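Local coordinates for protein N-acetylgalactosaminyltransferase 7 (PDB 6IWR) that is a human glycosyltransferase that pairs a GT-A-type domain, modelled with manganese(II), with a ricin-type beta-trefoil lectin domain, at residues Glu158-Leu163 with Lys191-Glu196; Ser324-Gly329 with Glu358-Ile363; Trp364-Lys369 with His445-Phe450. All blocks are in the same frame, centred on the assembly; numbering follows the deposited sequence.

Contact 1 of 3, residues Glu158-Leu163 with Lys191-Glu196; sequences EGWSTL and KEHLKE
His193 turns CG between its backbone N and carbonyl carbon (chi1 61°), while Trp160 sends CG anti to its own N (chi1 171°), and the two side chains run antiparallel alongside one another. They meet at the start of helix 160-173, the connecting helix of a beta-alpha-beta crossover from strand 149-155 to strand 179-186 in the GT-A domain. Trp160 CB lies 3.6 Å from His193 ND1, and the benzo edge of the indole, at CE3 and CZ3, borders His193 O near the ring plane. A large flat residue suits this spot because it reaches beyond the short 3-10 turn of 192-194: Tyr201 meets the indole edge-to-face and Lys197 adds a cation-pi contact. Deeper in, Leu163 CD2 touches Leu194 CD2 at 3.8 Å, and both leucines also rest on Phe155, which ties the helix and the turn to the sheet beneath. Gly159 is the N-cap, and Leu163 N bonds to its O at 3.0 Å to close the first helical turn. Glu158, whose side chain is about 8 Å from the manganese ion, directs its CB away from 191-196, yet Glu158 O still lies 3.6 Å from both Leu194 CD1 and Leu194 CD2.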
# COMPACT_ATOMS: atom_id res chain seq x y z
N GLU A 158 -17.46 17.78 -1.22
CA GLU A 158 -17.70 16.99 -2.42
C GLU A 158 -17.41 17.78 -3.68
O GLU A 158 -17.57 19.01 -3.73
CB GLU A 158 -19.15 16.50 -2.42
CG GLU A 158 -19.47 15.48 -3.49
CD GLU A 158 -18.87 14.10 -3.19
OE1 GLU A 158 -18.57 13.81 -2.01
OE2 GLU A 158 -18.71 13.31 -4.15
N GLY A 159 -16.96 17.07 -4.71
CA GLY A 159 -16.80 17.70 -6.01
C GLY A 159 -18.14 18.14 -6.58
O GLY A 159 -19.15 17.46 -6.44
N TRP A 160 -18.13 19.29 -7.25
CA TRP A 160 -19.38 19.88 -7.72
C TRP A 160 -20.18 18.92 -8.60
O TRP A 160 -21.38 18.73 -8.43
CB TRP A 160 -19.08 21.17 -8.47
CG TRP A 160 -20.25 21.74 -9.17
CD1 TRP A 160 -20.67 21.43 -10.42
CD2 TRP A 160 -21.16 22.72 -8.65
NE1 TRP A 160 -21.80 22.17 -10.72
CE2 TRP A 160 -22.12 22.96 -9.64
CE3 TRP A 160 -21.25 23.41 -7.44
CZ2 TRP A 160 -23.17 23.86 -9.45
CZ3 TRP A 160 -22.29 24.31 -7.26
CH2 TRP A 160 -23.23 24.53 -8.26
N SER A 161 -19.52 18.31 -9.58
CA SER A 161 -20.28 17.54 -10.55
C SER A 161 -20.73 16.21 -9.99
O SER A 161 -21.81 15.73 -10.37
CB SER A 161 -19.45 17.36 -11.83
OG SER A 161 -18.38 16.45 -11.65
N THR A 162 -19.97 15.60 -9.09
CA THR A 162 -20.49 14.41 -8.44
C THR A 162 -21.68 14.75 -7.53
O THR A 162 -22.66 14.01 -7.49
CB THR A 162 -19.38 13.70 -7.65
OG1 THR A 162 -18.64 14.65 -6.89
CG2 THR A 162 -18.45 12.98 -8.61
N LEU A 163 -21.62 15.87 -6.82
CA LEU A 163 -22.72 16.25 -5.94
C LEU A 163 -23.98 16.55 -6.74
O LEU A 163 -25.07 16.08 -6.40
CB LEU A 163 -22.33 17.46 -5.09
CG LEU A 163 -23.45 18.06 -4.23
CD1 LEU A 163 -24.10 16.95 -3.42
CD2 LEU A 163 -22.95 19.19 -3.31
N LYS A 191 -14.50 24.18 0.68
CA LYS A 191 -14.27 24.47 -0.73
C LYS A 191 -15.32 25.44 -1.25
O LYS A 191 -16.52 25.29 -1.02
CB LYS A 191 -14.25 23.17 -1.55
CG LYS A 191 -13.51 22.05 -0.85
CD LYS A 191 -12.70 21.14 -1.77
CE LYS A 191 -11.34 20.93 -1.13
NZ LYS A 191 -10.42 19.97 -1.78
N GLU A 192 -14.83 26.46 -1.97
CA GLU A 192 -15.63 27.62 -2.33
C GLU A 192 -16.76 27.32 -3.30
O GLU A 192 -17.80 27.98 -3.26
CB GLU A 192 -14.73 28.68 -2.93
CG GLU A 192 -15.21 30.08 -2.67
CD GLU A 192 -14.87 30.99 -3.81
OE1 GLU A 192 -13.96 30.62 -4.59
OE2 GLU A 192 -15.50 32.06 -3.93
N HIS A 193 -16.61 26.32 -4.16
CA HIS A 193 -17.68 26.01 -5.08
C HIS A 193 -18.94 25.57 -4.35
O HIS A 193 -20.03 25.67 -4.86
CB HIS A 193 -17.26 24.98 -6.12
CG HIS A 193 -16.85 23.66 -5.55
ND1 HIS A 193 -17.70 22.59 -5.47
CD2 HIS A 193 -15.67 23.24 -5.05
CE1 HIS A 193 -17.07 21.56 -4.94
NE2 HIS A 193 -15.83 21.93 -4.68
N LEU A 194 -18.78 25.13 -3.12
CA LEU A 194 -19.88 24.58 -2.37
C LEU A 194 -20.72 25.60 -1.65
O LEU A 194 -21.69 25.26 -1.04
CB LEU A 194 -19.38 23.54 -1.39
CG LEU A 194 -18.83 22.29 -2.05
CD1 LEU A 194 -17.80 21.61 -1.19
CD2 LEU A 194 -19.97 21.35 -2.33
N LYS A 195 -20.33 26.86 -1.69
CA LYS A 195 -21.11 27.90 -1.04
C LYS A 195 -21.34 29.08 -1.96
O LYS A 195 -20.43 29.54 -2.62
CB LYS A 195 -20.38 28.36 0.20
CG LYS A 195 -19.03 28.96 -0.08
CD LYS A 195 -17.94 28.28 0.72
CE LYS A 195 -17.28 29.24 1.68
NZ LYS A 195 -16.45 28.53 2.67
N GLU A 196 -22.55 29.61 -1.96
CA GLU A 196 -22.90 30.73 -2.82
C GLU A 196 -23.10 30.31 -4.24
O GLU A 196 -24.16 30.48 -4.78
CB GLU A 196 -21.85 31.83 -2.77
CG GLU A 196 -22.01 32.81 -1.63
CD GLU A 196 -20.83 32.78 -0.69
OE1 GLU A 196 -19.77 32.29 -1.10
OE2 GLU A 196 -20.95 33.25 0.45

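Contact 2 of 3, residues Ser324-Gly329 with Glu358-Ile363; sequences SPAMAG and EISYKI
Ser360 OG is held from two directions: it donates a hydrogen bond to Asn356 O one turn earlier in its own helix and receives a weak, bent hydrogen bond from Met327 N at 3.3 Å (N-H...O 143°). In this part of the GT-A domain, helix 355-365 lies against the loop that joins strands 322-323 and 332-335 of the mixed sheet. With chi1 at -59°, OG sits beside the serine's own backbone N, where it can reach back to Asn356 O while still facing the loop. A small side chain suits the spot, since the loop backbone comes close: Ser360 CB packs 3.5 Å from Pro325 O, and Ala326 CB lies 3.7 Å from Ser360 OG. Asn356 adds a second polar tie through ND2 to Met327 O. Met327 fills the apolar part of the seam. Its thioether bends at chi3 (80°), bringing the tip obliquely across Ile359, while Cys265 and Val267 of strand 264-274 also touch this side chain. Methionine is flexible enough to follow that path between helix and sheet, and at the seam Met327 CE stops 4.0 Å from Ile359 CG2.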
# COMPACT_ATOMS: atom_id res chain seq x y z
N SER A 324 -32.00 -8.68 5.60
CA SER A 324 -30.59 -8.60 5.92
C SER A 324 -30.41 -8.36 7.42
O SER A 324 -31.19 -7.64 8.03
CB SER A 324 -29.91 -7.47 5.14
OG SER A 324 -28.56 -7.34 5.55
N PRO A 325 -29.39 -8.96 8.04
CA PRO A 325 -29.16 -8.64 9.46
C PRO A 325 -28.64 -7.22 9.68
O PRO A 325 -28.85 -6.66 10.77
CB PRO A 325 -28.12 -9.69 9.90
CG PRO A 325 -28.09 -10.73 8.81
CD PRO A 325 -28.44 -9.96 7.54
N ALA A 326 -28.01 -6.62 8.67
CA ALA A 326 -27.43 -5.29 8.79
C ALA A 326 -27.41 -4.60 7.42
O ALA A 326 -27.60 -5.25 6.38
CB ALA A 326 -26.01 -5.36 9.37
N MET A 327 -27.15 -3.29 7.42
CA MET A 327 -26.98 -2.50 6.22
C MET A 327 -25.55 -1.96 6.15
O MET A 327 -24.87 -1.83 7.17
CB MET A 327 -27.99 -1.33 6.20
CG MET A 327 -27.80 -0.45 7.44
SD MET A 327 -28.44 1.23 7.32
CE MET A 327 -30.16 0.90 7.64
N ALA A 328 -25.09 -1.64 4.94
CA ALA A 328 -23.77 -1.01 4.83
C ALA A 328 -23.75 0.31 5.57
O ALA A 328 -22.78 0.63 6.26
CB ALA A 328 -23.38 -0.82 3.37
N GLY A 329 -24.82 1.11 5.46
CA GLY A 329 -24.99 2.28 6.30
C GLY A 329 -25.27 3.60 5.61
O GLY A 329 -25.98 4.45 6.16
N GLU A 358 -25.59 -0.26 14.69
CA GLU A 358 -26.44 0.17 15.78
C GLU A 358 -27.91 0.33 15.40
O GLU A 358 -28.77 -0.14 16.12
CB GLU A 358 -25.91 1.49 16.32
CG GLU A 358 -26.39 1.82 17.71
CD GLU A 358 -27.33 2.99 17.75
OE1 GLU A 358 -27.36 3.77 16.81
OE2 GLU A 358 -28.06 3.12 18.74
N ILE A 359 -28.18 0.95 14.26
CA ILE A 359 -29.54 1.09 13.76
C ILE A 359 -30.08 -0.26 13.32
O ILE A 359 -31.27 -0.55 13.52
CB ILE A 359 -29.58 2.14 12.62
CG1 ILE A 359 -31.02 2.52 12.27
CG2 ILE A 359 -28.89 1.61 11.37
CD1 ILE A 359 -31.72 3.29 13.33
N SER A 360 -29.23 -1.13 12.74
CA SER A 360 -29.67 -2.48 12.38
C SER A 360 -30.13 -3.27 13.61
O SER A 360 -31.24 -3.82 13.61
CB SER A 360 -28.54 -3.25 11.68
OG SER A 360 -28.13 -2.59 10.51
N TYR A 361 -29.29 -3.37 14.64
CA TYR A 361 -29.71 -4.10 15.83
C TYR A 361 -30.97 -3.48 16.44
O TYR A 361 -31.94 -4.19 16.70
CB TYR A 361 -28.57 -4.18 16.85
CG TYR A 361 -27.26 -4.69 16.27
CD1 TYR A 361 -27.24 -5.76 15.40
CD2 TYR A 361 -26.05 -4.08 16.60
CE1 TYR A 361 -26.05 -6.22 14.87
CE2 TYR A 361 -24.85 -4.52 16.08
CZ TYR A 361 -24.85 -5.59 15.21
OH TYR A 361 -23.65 -6.03 14.68
N LYS A 362 -31.00 -2.14 16.61
CA LYS A 362 -32.22 -1.50 17.11
C LYS A 362 -33.46 -1.96 16.32
O LYS A 362 -34.47 -2.36 16.91
CB LYS A 362 -32.13 0.03 17.04
CG LYS A 362 -31.30 0.64 18.14
CD LYS A 362 -31.75 2.04 18.51
CE LYS A 362 -31.09 3.10 17.65
NZ LYS A 362 -30.61 4.23 18.48
N ILE A 363 -33.40 -1.87 14.99
CA ILE A 363 -34.59 -2.17 14.21
C ILE A 363 -35.03 -3.61 14.46
O ILE A 363 -36.21 -3.90 14.71
CB ILE A 363 -34.35 -1.93 12.72
CG1 ILE A 363 -34.24 -0.44 12.44
CG2 ILE A 363 -35.45 -2.56 11.91
CD1 ILE A 363 -33.84 -0.14 11.01

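Contact 3 of 3, residues Trp364-Lys369 with His445-Phe450; sequences WQCGGK and HNCKSF
A disulfide joins Cys366 SG to Cys447 SG at 2.1 Å and makes this contact covalent. Its chi3 of 102° is positive, giving a right-handed bridge, and in each cysteine SG lies anti to the carbonyl carbon, beside the backbone N. The bridge ties together two helix ends, each closed by a Schellman motif. Gly367 is the C-prime residue of helix 355-365 and Asn446 that of helix 436-444; both have positive phi, which glycine and asparagine adopt more readily than most residues. Beside the sulfurs, Lys448 N donates to Gln365 O at 2.6 Å with an N-H...O angle of 154°, a backbone bond between the same two segments. The glutamine side chain, extended beyond CG, runs along Lys448, its CB 3.5 Å from Lys448 O, and carries its amide to the edge of the Phe450 ring, the two planes 63° apart. A long, extended chain suits this place because it reaches from the helix end past Lys448 O to the ring. Phe450 opens helix 450-457, stacks on Trp413 and meets Tyr416 edge-to-face, while Ser449 caps that helix through OG to Trp452 N. Chemically, the S-S bond fixes the spacing of the two helix ends covalently, and the bond from Lys448 N to Gln365 O adds a polar link beside it.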
# COMPACT_ATOMS: atom_id res chain seq x y z
N TRP A 364 -34.08 -4.54 14.39
CA TRP A 364 -34.42 -5.95 14.44
C TRP A 364 -34.87 -6.35 15.84
O TRP A 364 -35.94 -6.96 16.01
CB TRP A 364 -33.23 -6.78 14.00
CG TRP A 364 -33.13 -7.03 12.54
CD1 TRP A 364 -32.07 -6.74 11.73
CD2 TRP A 364 -34.10 -7.68 11.71
NE1 TRP A 364 -32.32 -7.16 10.45
CE2 TRP A 364 -33.56 -7.73 10.40
CE3 TRP A 364 -35.37 -8.23 11.94
CZ2 TRP A 364 -34.25 -8.29 9.32
CZ3 TRP A 364 -36.05 -8.79 10.88
CH2 TRP A 364 -35.49 -8.82 9.58
N GLN A 365 -34.08 -6.00 16.86
CA GLN A 365 -34.37 -6.46 18.20
C GLN A 365 -35.55 -5.75 18.84
O GLN A 365 -36.09 -6.24 19.83
CB GLN A 365 -33.14 -6.29 19.09
CG GLN A 365 -32.06 -7.31 18.78
CD GLN A 365 -30.79 -7.00 19.52
OE1 GLN A 365 -30.74 -7.11 20.75
NE2 GLN A 365 -29.76 -6.58 18.79
N CYS A 366 -35.99 -4.63 18.28
CA CYS A 366 -37.12 -3.92 18.87
C CYS A 366 -38.38 -4.09 18.04
O CYS A 366 -39.31 -3.29 18.19
CB CYS A 366 -36.79 -2.44 19.07
SG CYS A 366 -35.30 -2.23 20.11
N GLY A 367 -38.42 -5.10 17.18
CA GLY A 367 -39.66 -5.45 16.52
C GLY A 367 -39.80 -5.02 15.08
O GLY A 367 -40.83 -5.32 14.47
N GLY A 368 -38.81 -4.35 14.51
CA GLY A 368 -38.85 -3.95 13.12
C GLY A 368 -38.25 -4.99 12.21
O GLY A 368 -37.97 -6.12 12.61
N LYS A 369 -38.03 -4.58 10.95
CA LYS A 369 -37.37 -5.41 9.96
C LYS A 369 -36.50 -4.52 9.09
O LYS A 369 -36.80 -3.34 8.86
CB LYS A 369 -38.34 -6.17 9.06
CG LYS A 369 -39.26 -7.20 9.70
CD LYS A 369 -40.52 -7.30 8.80
CE LYS A 369 -41.38 -8.54 9.03
NZ LYS A 369 -40.93 -9.64 8.10
N HIS A 445 -38.62 -0.50 25.86
CA HIS A 445 -39.29 -1.05 24.69
C HIS A 445 -39.27 -2.57 24.63
O HIS A 445 -39.70 -3.14 23.62
CB HIS A 445 -38.67 -0.48 23.41
CG HIS A 445 -38.96 0.97 23.19
ND1 HIS A 445 -39.95 1.41 22.34
CD2 HIS A 445 -38.39 2.08 23.72
CE1 HIS A 445 -39.98 2.73 22.35
NE2 HIS A 445 -39.05 3.16 23.18
N ASN A 446 -38.77 -3.24 25.66
CA ASN A 446 -38.88 -4.69 25.77
C ASN A 446 -38.21 -5.38 24.60
O ASN A 446 -38.68 -6.42 24.11
CB ASN A 446 -40.34 -5.11 25.89
CG ASN A 446 -40.67 -5.64 27.24
OD1 ASN A 446 -41.42 -5.01 28.03
ND2 ASN A 446 -40.11 -6.83 27.54
N CYS A 447 -37.09 -4.80 24.13
CA CYS A 447 -36.42 -5.30 22.94
C CYS A 447 -35.88 -6.70 23.19
O CYS A 447 -35.47 -7.05 24.29
CB CYS A 447 -35.29 -4.35 22.48
SG CYS A 447 -35.86 -2.66 22.05
N LYS A 448 -35.90 -7.51 22.13
CA LYS A 448 -35.46 -8.89 22.18
C LYS A 448 -33.94 -9.00 22.37
O LYS A 448 -33.18 -8.05 22.17
CB LYS A 448 -35.88 -9.61 20.91
CG LYS A 448 -37.36 -9.57 20.69
CD LYS A 448 -37.80 -10.65 19.73
CE LYS A 448 -38.74 -10.07 18.67
NZ LYS A 448 -39.75 -11.09 18.31
N SER A 449 -33.52 -10.20 22.74
CA SER A 449 -32.14 -10.48 23.10
C SER A 449 -31.26 -10.62 21.86
O SER A 449 -31.72 -11.00 20.78
CB SER A 449 -32.06 -11.77 23.91
OG SER A 449 -32.47 -12.85 23.09
N PHE A 450 -29.98 -10.31 22.03
CA PHE A 450 -29.10 -10.55 20.91
C PHE A 450 -29.01 -12.04 20.60
O PHE A 450 -28.66 -12.42 19.48
CB PHE A 450 -27.72 -9.95 21.18
CG PHE A 450 -26.87 -9.81 19.94
CD1 PHE A 450 -27.15 -8.85 18.99
CD2 PHE A 450 -25.83 -10.68 19.71
CE1 PHE A 450 -26.40 -8.74 17.84
CE2 PHE A 450 -25.07 -10.58 18.56
CZ PHE A 450 -25.34 -9.60 17.64

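Contacts 2 and 3 both draw on helix 355-365, and their centres lie 12 Å apart; contact 1 belongs to another part of the GT-A domain, its centre 31 Å from that of contact 2. The two neighbours are joined directly, for Ser324 O accepts a hydrogen bond from Trp364 NE1. Contact 2 is the most central and wholly buried, and it relies on a shared serine hydroxyl and apolar packing. Contact 1 is also buried but lies farther out, and across its segments it is mostly van der Waals packing of rings and leucines. Contact 3, partly exposed at the helix ends, adds a covalent bond.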